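Local coordinates for protein lipopolysaccharide core heptose(I) kinase RfaP (Pseudomonas aeruginosa, PDB 6DFL) that phosphorylates the first heptose of the lipopolysaccharide inner core using ATP and magnesium, and also autophosphorylates on tyrosine as a protein-tyrosine kinase, at residues Gly47-His53 with Ser110-Glu116; Arg84-Val90 with Asp153-Val159; Leu117-Leu123 with Phe169-Asp174. All coordinates share one frame; numbering follows the deposited sequence.

Interaction 1: Gly47-His53 with Ser110-Glu116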
loop_
_atom_site.group_PDB
_atom_site.type_symbol
_atom_site.label_atom_id
_atom_site.label_comp_id
_atom_site.label_asym_id
_atom_site.label_seq_id
_atom_site.Cartn_x
_atom_site.Cartn_y
_atom_site.Cartn_z
ATOM N N GLY A 47 -20.400 -12.085 -10.062
ATOM C CA GLY A 47 -19.005 -12.472 -9.989
ATOM C C GLY A 47 -18.469 -12.526 -8.571
ATOM O O GLY A 47 -18.474 -11.533 -7.841
ATOM N N TYR A 48 -18.017 -13.706 -8.172
ATOM C CA TYR A 48 -17.530 -13.970 -6.832
ATOM C C TYR A 48 -16.395 -14.972 -6.939
ATOM O O TYR A 48 -16.383 -15.822 -7.832
ATOM C CB TYR A 48 -18.612 -14.557 -5.920
ATOM C CG TYR A 48 -19.904 -13.780 -5.840
ATOM C CD1 TYR A 48 -20.817 -13.795 -6.887
ATOM C CD2 TYR A 48 -20.238 -13.076 -4.690
ATOM C CE1 TYR A 48 -22.006 -13.098 -6.811
ATOM C CE2 TYR A 48 -21.427 -12.371 -4.606
ATOM C CZ TYR A 48 -22.310 -12.385 -5.670
ATOM O OH TYR A 48 -23.502 -11.688 -5.598
ATOM N N PHE A 49 -15.447 -14.881 -6.017
ATOM C CA PHE A 49 -14.352 -15.834 -5.958
ATOM C C PHE A 49 -14.629 -16.825 -4.842
ATOM O O PHE A 49 -15.067 -16.437 -3.756
ATOM C CB PHE A 49 -13.015 -15.125 -5.758
ATOM C CG PHE A 49 -12.618 -14.263 -6.929
ATOM C CD1 PHE A 49 -12.119 -14.847 -8.095
ATOM C CD2 PHE A 49 -12.747 -12.874 -6.873
ATOM C CE1 PHE A 49 -11.754 -14.073 -9.181
ATOM C CE2 PHE A 49 -12.380 -12.083 -7.960
ATOM C CZ PHE A 49 -11.880 -12.694 -9.119
ATOM N N VAL A 50 -14.442 -18.106 -5.141
ATOM C CA VAL A 50 -14.745 -19.199 -4.227
ATOM C C VAL A 50 -13.428 -19.836 -3.833
ATOM O O VAL A 50 -12.678 -20.298 -4.703
ATOM C CB VAL A 50 -15.678 -20.236 -4.868
ATOM C CG1 VAL A 50 -15.830 -21.438 -3.951
ATOM C CG2 VAL A 50 -17.025 -19.614 -5.189
ATOM N N LYS A 51 -13.136 -19.855 -2.536
ATOM C CA LYS A 51 -11.919 -20.466 -2.025
ATOM C C LYS A 51 -12.326 -21.589 -1.084
ATOM O O LYS A 51 -13.005 -21.343 -0.083
ATOM C CB LYS A 51 -11.033 -19.423 -1.334
ATOM C CG LYS A 51 -10.364 -18.440 -2.306
ATOM C CD LYS A 51 -10.209 -17.036 -1.737
ATOM C CE LYS A 51 -11.317 -16.101 -2.261
ATOM N NZ LYS A 51 -11.163 -14.632 -1.899
ATOM N N ILE A 52 -11.942 -22.817 -1.421
ATOM C CA ILE A 52 -12.301 -24.008 -0.659
ATOM C C ILE A 52 -11.027 -24.682 -0.181
ATOM O O ILE A 52 -10.107 -24.910 -0.971
ATOM C CB ILE A 52 -13.124 -24.999 -1.499
ATOM C CG1 ILE A 52 -14.433 -24.372 -1.956
ATOM C CG2 ILE A 52 -13.371 -26.281 -0.720
ATOM C CD1 ILE A 52 -15.071 -25.155 -3.100
ATOM N N HIS A 53 -10.979 -25.019 1.103
ATOM C CA HIS A 53 -9.869 -25.758 1.686
ATOM C C HIS A 53 -10.479 -27.047 2.210
ATOM O O HIS A 53 -11.534 -27.013 2.847
ATOM C CB HIS A 53 -9.182 -24.952 2.801
ATOM C CG HIS A 53 -8.992 -23.488 2.480
ATOM N ND1 HIS A 53 -7.747 -22.904 2.354
ATOM C CD2 HIS A 53 -9.890 -22.494 2.261
ATOM C CE1 HIS A 53 -7.888 -21.624 2.056
ATOM N NE2 HIS A 53 -9.179 -21.353 1.987
ATOM N N SER A 110 -13.117 -26.105 4.886
ATOM C CA SER A 110 -13.603 -24.736 4.940
ATOM C C SER A 110 -13.795 -24.147 3.556
ATOM O O SER A 110 -13.287 -24.649 2.557
ATOM C CB SER A 110 -12.667 -23.825 5.740
ATOM O OG SER A 110 -11.529 -23.472 4.962
ATOM N N PHE A 111 -14.515 -23.031 3.531
ATOM C CA PHE A 111 -14.729 -22.286 2.306
ATOM C C PHE A 111 -14.980 -20.826 2.654
ATOM O O PHE A 111 -15.444 -20.498 3.753
ATOM C CB PHE A 111 -15.904 -22.845 1.505
ATOM C CG PHE A 111 -17.245 -22.611 2.142
ATOM C CD1 PHE A 111 -17.986 -21.464 1.845
ATOM C CD2 PHE A 111 -17.773 -23.532 3.032
ATOM C CE1 PHE A 111 -19.223 -21.235 2.429
ATOM C CE2 PHE A 111 -19.015 -23.320 3.613
ATOM C CZ PHE A 111 -19.740 -22.158 3.319
ATOM N N ILE A 112 -14.686 -19.962 1.693
ATOM C CA ILE A 112 -15.067 -18.564 1.784
ATOM C C ILE A 112 -15.269 -18.034 0.376
ATOM O O ILE A 112 -14.434 -18.247 -0.505
ATOM C CB ILE A 112 -14.023 -17.733 2.567
ATOM C CG1 ILE A 112 -14.413 -16.265 2.626
ATOM C CG2 ILE A 112 -12.627 -17.879 1.971
ATOM C CD1 ILE A 112 -13.424 -15.447 3.438
ATOM N N VAL A 113 -16.365 -17.314 0.177
ATOM C CA VAL A 113 -16.701 -16.689 -1.094
ATOM C C VAL A 113 -16.690 -15.171 -0.913
ATOM O O VAL A 113 -17.458 -14.643 -0.104
ATOM C CB VAL A 113 -18.073 -17.153 -1.589
ATOM C CG1 VAL A 113 -18.357 -16.531 -2.928
ATOM C CG2 VAL A 113 -18.121 -18.666 -1.624
ATOM N N THR A 114 -15.858 -14.478 -1.696
ATOM C CA THR A 114 -15.746 -13.028 -1.702
ATOM C C THR A 114 -16.303 -12.458 -2.998
ATOM O O THR A 114 -16.130 -13.041 -4.071
ATOM C CB THR A 114 -14.281 -12.579 -1.564
ATOM O OG1 THR A 114 -13.517 -13.040 -2.693
ATOM C CG2 THR A 114 -13.666 -13.120 -0.281
ATOM N N GLU A 115 -16.944 -11.297 -2.895
ATOM C CA GLU A 115 -17.384 -10.563 -4.072
ATOM C C GLU A 115 -16.198 -10.123 -4.919
ATOM O O GLU A 115 -15.099 -9.869 -4.416
ATOM C CB GLU A 115 -18.188 -9.330 -3.678
ATOM C CG GLU A 115 -19.592 -9.613 -3.190
ATOM C CD GLU A 115 -20.310 -8.338 -2.731
ATOM O OE1 GLU A 115 -19.649 -7.280 -2.585
ATOM O OE2 GLU A 115 -21.539 -8.392 -2.513
ATOM N N GLU A 116 -16.431 -10.033 -6.225
ATOM C CA GLU A 116 -15.431 -9.479 -7.117
ATOM C C GLU A 116 -15.416 -7.961 -7.003
ATOM O O GLU A 116 -16.457 -7.319 -6.847
ATOM C CB GLU A 116 -15.703 -9.884 -8.561
ATOM C CG GLU A 116 -14.559 -9.542 -9.491
ATOM C CD GLU A 116 -14.788 -10.030 -10.916
ATOM O OE1 GLU A 116 -15.909 -9.834 -11.431
ATOM O OE2 GLU A 116 -13.845 -10.605 -11.507
#
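K51 reaches over T114 at about a right angle, its aliphatic chain bent at chi2 and chi3 until NZ donates a hydrogen bond to T114 OG1 (3.0 Å). The hydroxyl can receive it because OG1 lies between the backbone N and the carbonyl carbon of T114 (chi1 63°), while the methyl CG2 also lies against NZ at 3.3 Å. On this same face of the sheet F49 meets E116: ring atom CE2 lies 3.7 Å from the methylene CG, the two side chains cross obliquely, and ring and carboxylate are turned 77° apart. At the far end S110 OG touches H53 CD2 (3.3 Å), although its hydrogen bond goes to A75 N. On the other face two pairs lie side by side, Y48 CE2 on E115 CG (3.6 Å) and V50 CG2 on V113 CG2 (3.8 Å). Between the two faces the strands run antiparallel, their axes at 163°. The hydrogen-bonded pairs F49–T114, K51–I112 and H53–S110 each contribute two backbone bonds, and E116 N adds another to G47 O (3.0 Å). In this five-stranded antiparallel sheet, 48-53 lies between 37-41 and 109-115, consistent with the N-lobe sheet of the protein kinase superfamily. The second grip on K51 NZ is a salt bridge to E78 of helix 76-87, consistent with the strand lysine and helix glutamate pair of protein kinases. The carboxylate of E116 is likewise held, by R40. Two partners, T114 OG1 and the E78 carboxylate, thus fix the direction of K51 NZ.

Interaction 2: Arg84-Val90 with Asp153-Val159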
loop_
_atom_site.group_PDB
_atom_site.type_symbol
_atom_site.label_atom_id
_atom_site.label_comp_id
_atom_site.label_asym_id
_atom_site.label_seq_id
_atom_site.Cartn_x
_atom_site.Cartn_y
_atom_site.Cartn_z
ATOM N N ARG A 84 -11.932 -7.896 10.427
ATOM C CA ARG A 84 -11.266 -6.832 11.165
ATOM C C ARG A 84 -11.087 -5.596 10.301
ATOM O O ARG A 84 -11.293 -4.476 10.779
ATOM C CB ARG A 84 -9.913 -7.287 11.713
ATOM C CG ARG A 84 -9.145 -6.162 12.435
ATOM C CD ARG A 84 -9.566 -5.984 13.943
ATOM N NE ARG A 84 -8.948 -7.046 14.762
ATOM C CZ ARG A 84 -9.642 -8.035 15.320
ATOM N NH1 ARG A 84 -10.970 -8.037 15.178
ATOM N NH2 ARG A 84 -9.036 -9.011 16.018
ATOM N N LEU A 85 -10.716 -5.764 9.028
ATOM C CA LEU A 85 -10.502 -4.590 8.184
ATOM C C LEU A 85 -11.785 -3.802 7.981
ATOM O O LEU A 85 -11.738 -2.577 7.832
ATOM C CB LEU A 85 -9.927 -4.994 6.837
ATOM C CG LEU A 85 -8.463 -5.390 6.869
ATOM C CD1 LEU A 85 -7.933 -5.456 5.454
ATOM C CD2 LEU A 85 -7.668 -4.419 7.724
ATOM N N HIS A 86 -12.934 -4.483 7.949
ATOM C CA HIS A 86 -14.205 -3.780 7.850
ATOM C C HIS A 86 -14.479 -2.974 9.117
ATOM O O HIS A 86 -14.867 -1.803 9.041
ATOM C CB HIS A 86 -15.332 -4.777 7.572
ATOM C CG HIS A 86 -15.442 -5.176 6.123
ATOM N ND1 HIS A 86 -16.462 -4.738 5.304
ATOM C CD2 HIS A 86 -14.660 -5.969 5.348
ATOM C CE1 HIS A 86 -16.304 -5.241 4.092
ATOM N NE2 HIS A 86 -15.214 -5.988 4.092
ATOM N N GLU A 87 -14.264 -3.575 10.288
ATOM C CA GLU A 87 -14.349 -2.825 11.536
ATOM C C GLU A 87 -13.483 -1.574 11.483
ATOM O O GLU A 87 -13.932 -0.480 11.846
ATOM C CB GLU A 87 -13.938 -3.713 12.715
ATOM C CG GLU A 87 -14.883 -4.887 12.987
ATOM C CD GLU A 87 -14.294 -5.920 13.924
ATOM O OE1 GLU A 87 -13.449 -5.557 14.794
ATOM O OE2 GLU A 87 -14.663 -7.116 13.773
ATOM N N ALA A 88 -12.248 -1.705 11.001
ATOM C CA ALA A 88 -11.274 -0.620 11.022
ATOM C C ALA A 88 -11.418 0.357 9.866
ATOM O O ALA A 88 -10.615 1.293 9.767
ATOM C CB ALA A 88 -9.855 -1.182 11.034
ATOM N N GLY A 89 -12.409 0.170 8.997
ATOM C CA GLY A 89 -12.595 1.087 7.888
ATOM C C GLY A 89 -11.590 0.974 6.755
ATOM O O GLY A 89 -11.414 1.945 6.007
ATOM N N VAL A 90 -10.923 -0.175 6.603
ATOM C CA VAL A 90 -9.946 -0.393 5.544
ATOM C C VAL A 90 -10.646 -1.107 4.396
ATOM O O VAL A 90 -11.175 -2.216 4.566
ATOM C CB VAL A 90 -8.746 -1.211 6.039
ATOM C CG1 VAL A 90 -7.872 -1.612 4.881
ATOM C CG2 VAL A 90 -7.964 -0.421 7.034
ATOM N N ASP A 153 -2.993 1.486 8.710
ATOM C CA ASP A 153 -4.305 1.216 9.298
ATOM C C ASP A 153 -4.506 -0.271 9.545
ATOM O O ASP A 153 -4.969 -0.680 10.620
ATOM C CB ASP A 153 -5.415 1.759 8.394
ATOM C CG ASP A 153 -5.817 3.205 8.748
ATOM O OD1 ASP A 153 -5.115 3.837 9.560
ATOM O OD2 ASP A 153 -6.832 3.696 8.204
HETATM N N MSE A 154 -4.151 -1.091 8.564
HETATM C CA MSE A 154 -4.195 -2.526 8.679
HETATM C C MSE A 154 -3.409 -3.017 9.892
HETATM O O MSE A 154 -3.909 -3.819 10.679
HETATM C CB MSE A 154 -3.623 -3.126 7.414
HETATM C CG MSE A 154 -4.183 -4.438 6.980
HETATM SE SE MSE A 154 -3.277 -4.892 5.300
HETATM C CE MSE A 154 -1.545 -5.404 6.038
ATOM N N HIS A 155 -2.166 -2.545 10.015
ATOM C CA HIS A 155 -1.310 -3.002 11.100
ATOM C C HIS A 155 -1.846 -2.554 12.442
ATOM O O HIS A 155 -1.902 -3.353 13.382
ATOM C CB HIS A 155 0.108 -2.494 10.919
ATOM C CG HIS A 155 0.852 -3.193 9.837
ATOM N ND1 HIS A 155 2.057 -2.738 9.352
ATOM C CD2 HIS A 155 0.561 -4.319 9.147
ATOM C CE1 HIS A 155 2.474 -3.554 8.400
ATOM N NE2 HIS A 155 1.587 -4.521 8.262
ATOM N N ARG A 156 -2.239 -1.268 12.558
ATOM C CA ARG A 156 -2.772 -0.790 13.831
ATOM C C ARG A 156 -4.066 -1.504 14.153
ATOM O O ARG A 156 -4.490 -1.514 15.311
ATOM C CB ARG A 156 -3.028 0.740 13.847
ATOM C CG ARG A 156 -1.799 1.638 13.631
ATOM C CD ARG A 156 -2.171 3.042 13.051
ATOM N NE ARG A 156 -1.188 3.521 12.063
ATOM C CZ ARG A 156 -1.491 3.982 10.848
ATOM N NH1 ARG A 156 -2.752 4.048 10.431
ATOM N NH2 ARG A 156 -0.527 4.383 10.030
ATOM N N ALA A 157 -4.720 -2.106 13.166
ATOM C CA ALA A 157 -5.954 -2.773 13.535
ATOM C C ALA A 157 -5.714 -4.232 13.881
ATOM O O ALA A 157 -6.676 -4.950 14.160
ATOM C CB ALA A 157 -7.006 -2.613 12.434
ATOM N N GLY A 158 -4.457 -4.671 13.934
ATOM C CA GLY A 158 -4.126 -6.033 14.319
ATOM C C GLY A 158 -3.990 -7.039 13.185
ATOM O O GLY A 158 -3.872 -8.247 13.456
ATOM N N VAL A 159 -3.966 -6.581 11.935
ATOM C CA VAL A 159 -3.876 -7.454 10.771
ATOM C C VAL A 159 -2.536 -7.228 10.096
ATOM O O VAL A 159 -2.216 -6.094 9.722
ATOM C CB VAL A 159 -5.012 -7.188 9.778
ATOM C CG1 VAL A 159 -4.733 -7.923 8.476
ATOM C CG2 VAL A 159 -6.318 -7.629 10.358
#
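D153 meets V90 through aliphatic carbon: its CB lies 3.6 Å from V90 CG2. One residue on, M154, present as selenomethionine, brings its CG to within 3.6 Å of L85 CD2. The selenium end leads away, and the side chain also touches H161 and D206 of helix 200-212; it lies about 9 Å from the side chain of D163, the probable active-site residue. The helix then ends in a Schellman motif, with G158 at positive phi, V159 N bonded to M154 O and G158 N to H155 O. Helix 76-87 stops in the same way, turning at G89 with V90 N bonded to L85 O. The two C-termini lie side by side, A88 CA being 6.3 Å from A157 CA, consistent with the packing of helix C and the loop after it on helix E in protein kinases. At A157 methyl faces methyl, CB to A88 CB being 3.5 Å. The carbonyl O of A157 lies at the edge of the R84 guanidinium, in its plane, 3.1 Å from NE. R84 gets there with CG anti to its own N (chi1 177°) and bends at chi2 and chi3 that bring CG, CD and NE alongside the A157 oxygen. G158 passes the chain on with a backbone bond to R195. V159, opening strand 159-160, slides its CG2 past R84 CG in the opposite direction at 3.8 Å, and both side chains touch T194.

Interaction 3: Leu117-Leu123 with Phe169-Asp174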
loop_
_atom_site.group_PDB
_atom_site.type_symbol
_atom_site.label_atom_id
_atom_site.label_comp_id
_atom_site.label_asym_id
_atom_site.label_seq_id
_atom_site.Cartn_x
_atom_site.Cartn_y
_atom_site.Cartn_z
ATOM N N LEU A 117 -14.224 -7.394 -7.079
ATOM C CA LEU A 117 -14.044 -5.956 -7.125
ATOM C C LEU A 117 -13.716 -5.573 -8.559
ATOM O O LEU A 117 -12.682 -5.989 -9.097
ATOM C CB LEU A 117 -12.935 -5.523 -6.174
ATOM C CG LEU A 117 -13.261 -5.874 -4.732
ATOM C CD1 LEU A 117 -11.970 -6.100 -3.986
ATOM C CD2 LEU A 117 -14.095 -4.771 -4.096
ATOM N N ALA A 118 -14.602 -4.802 -9.179
ATOM C CA ALA A 118 -14.464 -4.525 -10.602
ATOM C C ALA A 118 -15.377 -3.368 -10.976
ATOM O O ALA A 118 -16.477 -3.247 -10.429
ATOM C CB ALA A 118 -14.796 -5.774 -11.429
ATOM N N PRO A 119 -14.964 -2.495 -11.901
ATOM C CA PRO A 119 -13.671 -2.587 -12.584
ATOM C C PRO A 119 -12.518 -2.043 -11.739
ATOM O O PRO A 119 -12.649 -1.001 -11.101
ATOM C CB PRO A 119 -13.884 -1.731 -13.834
ATOM C CG PRO A 119 -14.870 -0.692 -13.392
ATOM C CD PRO A 119 -15.780 -1.374 -12.401
ATOM N N THR A 120 -11.407 -2.774 -11.733
ATOM C CA THR A 120 -10.221 -2.422 -10.974
ATOM C C THR A 120 -8.990 -2.696 -11.817
ATOM O O THR A 120 -9.007 -3.515 -12.734
ATOM C CB THR A 120 -10.108 -3.226 -9.673
ATOM O OG1 THR A 120 -10.049 -4.621 -9.989
ATOM C CG2 THR A 120 -11.303 -2.982 -8.768
ATOM N N VAL A 121 -7.912 -2.000 -11.494
ATOM C CA VAL A 121 -6.579 -2.348 -11.969
ATOM C C VAL A 121 -5.660 -2.382 -10.757
ATOM O O VAL A 121 -5.655 -1.440 -9.947
ATOM C CB VAL A 121 -6.054 -1.357 -13.024
ATOM C CG1 VAL A 121 -6.127 0.077 -12.503
ATOM C CG2 VAL A 121 -4.640 -1.717 -13.406
ATOM N N ASP A 122 -4.920 -3.472 -10.604
ATOM C CA ASP A 122 -4.002 -3.561 -9.487
ATOM C C ASP A 122 -2.824 -2.626 -9.730
ATOM O O ASP A 122 -2.533 -2.226 -10.861
ATOM C CB ASP A 122 -3.551 -5.011 -9.252
ATOM C CG ASP A 122 -2.420 -5.452 -10.159
ATOM O OD1 ASP A 122 -1.327 -4.841 -10.118
ATOM O OD2 ASP A 122 -2.590 -6.477 -10.878
ATOM N N LEU A 123 -2.135 -2.288 -8.644
ATOM C CA LEU A 123 -1.215 -1.161 -8.672
ATOM C C LEU A 123 0.106 -1.500 -9.346
ATOM O O LEU A 123 0.783 -0.584 -9.838
ATOM C CB LEU A 123 -0.981 -0.650 -7.243
ATOM C CG LEU A 123 -2.041 0.300 -6.661
ATOM C CD1 LEU A 123 -1.618 0.893 -5.282
ATOM C CD2 LEU A 123 -2.395 1.415 -7.640
ATOM N N PHE A 169 -3.190 -4.499 -4.125
ATOM C CA PHE A 169 -3.955 -3.278 -3.903
ATOM C C PHE A 169 -4.656 -2.921 -5.204
ATOM O O PHE A 169 -3.998 -2.774 -6.240
ATOM C CB PHE A 169 -3.050 -2.140 -3.428
ATOM C CG PHE A 169 -2.512 -2.355 -2.061
ATOM C CD1 PHE A 169 -3.169 -1.813 -0.950
ATOM C CD2 PHE A 169 -1.375 -3.116 -1.862
ATOM C CE1 PHE A 169 -2.703 -2.029 0.307
ATOM C CE2 PHE A 169 -0.898 -3.340 -0.583
ATOM C CZ PHE A 169 -1.570 -2.789 0.499
ATOM N N LEU A 170 -5.978 -2.798 -5.152
ATOM C CA LEU A 170 -6.774 -2.518 -6.333
ATOM C C LEU A 170 -7.087 -1.030 -6.399
ATOM O O LEU A 170 -7.618 -0.444 -5.444
ATOM C CB LEU A 170 -8.050 -3.352 -6.319
ATOM C CG LEU A 170 -7.768 -4.859 -6.464
ATOM C CD1 LEU A 170 -9.001 -5.612 -6.913
ATOM C CD2 LEU A 170 -6.586 -5.125 -7.402
ATOM N N LEU A 171 -6.719 -0.414 -7.513
ATOM C CA LEU A 171 -7.189 0.921 -7.836
ATOM C C LEU A 171 -8.523 0.803 -8.559
ATOM O O LEU A 171 -8.677 -0.021 -9.472
ATOM C CB LEU A 171 -6.158 1.639 -8.699
ATOM C CG LEU A 171 -6.619 2.946 -9.306
ATOM C CD1 LEU A 171 -6.688 4.066 -8.250
ATOM C CD2 LEU A 171 -5.656 3.301 -10.403
ATOM N N HIS A 172 -9.499 1.605 -8.148
ATOM C CA HIS A 172 -10.853 1.458 -8.668
ATOM C C HIS A 172 -11.034 2.312 -9.914
ATOM O O HIS A 172 -10.848 3.529 -9.868
ATOM C CB HIS A 172 -11.877 1.817 -7.601
ATOM C CG HIS A 172 -12.111 0.714 -6.621
ATOM N ND1 HIS A 172 -13.016 -0.300 -6.851
ATOM C CD2 HIS A 172 -11.532 0.440 -5.428
ATOM C CE1 HIS A 172 -13.000 -1.139 -5.832
ATOM N NE2 HIS A 172 -12.112 -0.710 -4.953
ATOM N N THR A 173 -11.407 1.668 -11.025
ATOM C CA THR A 173 -11.522 2.322 -12.324
ATOM C C THR A 173 -12.967 2.546 -12.765
ATOM O O THR A 173 -13.210 2.824 -13.943
ATOM C CB THR A 173 -10.791 1.514 -13.396
ATOM O OG1 THR A 173 -11.294 0.175 -13.399
ATOM C CG2 THR A 173 -9.299 1.502 -13.120
ATOM N N ASP A 174 -13.935 2.418 -11.856
ATOM C CA ASP A 174 -15.312 2.762 -12.200
ATOM C C ASP A 174 -15.505 4.259 -12.415
ATOM O O ASP A 174 -16.565 4.669 -12.898
ATOM C CB ASP A 174 -16.268 2.264 -11.115
ATOM C CG ASP A 174 -15.746 2.526 -9.701
ATOM O OD1 ASP A 174 -15.499 3.707 -9.338
ATOM O OD2 ASP A 174 -15.591 1.535 -8.947
#
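P119 O, just after a cis peptide bond, accepts the N-H of T173 at 2.9 Å, with the donor 36° above the carbonyl plane. In the next pair V121 N donates to L171 O in the carbonyl plane, and L171 N returns a 2.8 Å bond to V121 O, tilted 34° from the V121 carbonyl plane. Beyond it, L123 N reaches F169 O only weakly, its N-H angle being 130°. F169 O and L171 O also receive CA-H contacts, from D122 and T120 respectively. T120 OG1 donates back to L117 O (3.1 Å) and rests on the methyl L170 CD1 at 3.4 Å. D122 turns its carboxylate to the helix that follows: as N-cap, OD1 takes the V125 N-H. H172 NE2 bonds S185 OG, leaving its ND1–CE1 side beside T120 CG2, and D174 is salt-bridged to R183. L123 also touches the bound acyl phosphopantetheine (G9S). Backbone bonds of L170 with S185 and H172 with R183 make strand 169-172 the middle of a three-stranded antiparallel sheet, with 120-122 and 184-186 at its edges. V121 and L171 lie side by side against F126 of helix 123-127, and F169 and L123 pack on V147 of helix 137-156.

How the interactions relate
From the N terminus, strand 48-53 opens interaction 1, which closes when 110-116 returns beside it and so encloses helix 76-87. Interaction 2 starts from the end of that helix, at 84-90, and closes only at 153-159, so it crosses interaction 1. Directly after 116, segment 117-123 opens interaction 3, which closes at 169-174; it follows interaction 1 in series and crosses interaction 2. Interaction 1 pairs two inner strands of the five-stranded sheet, interaction 2 joins helix 76-87 to helix 137-156, and interaction 3 builds the chain leaving that sheet into the three-stranded one as an edge strand. Helix 76-87 receives I112 and T114 of interaction 1, and helix 137-156 receives L123 and F169 of interaction 3.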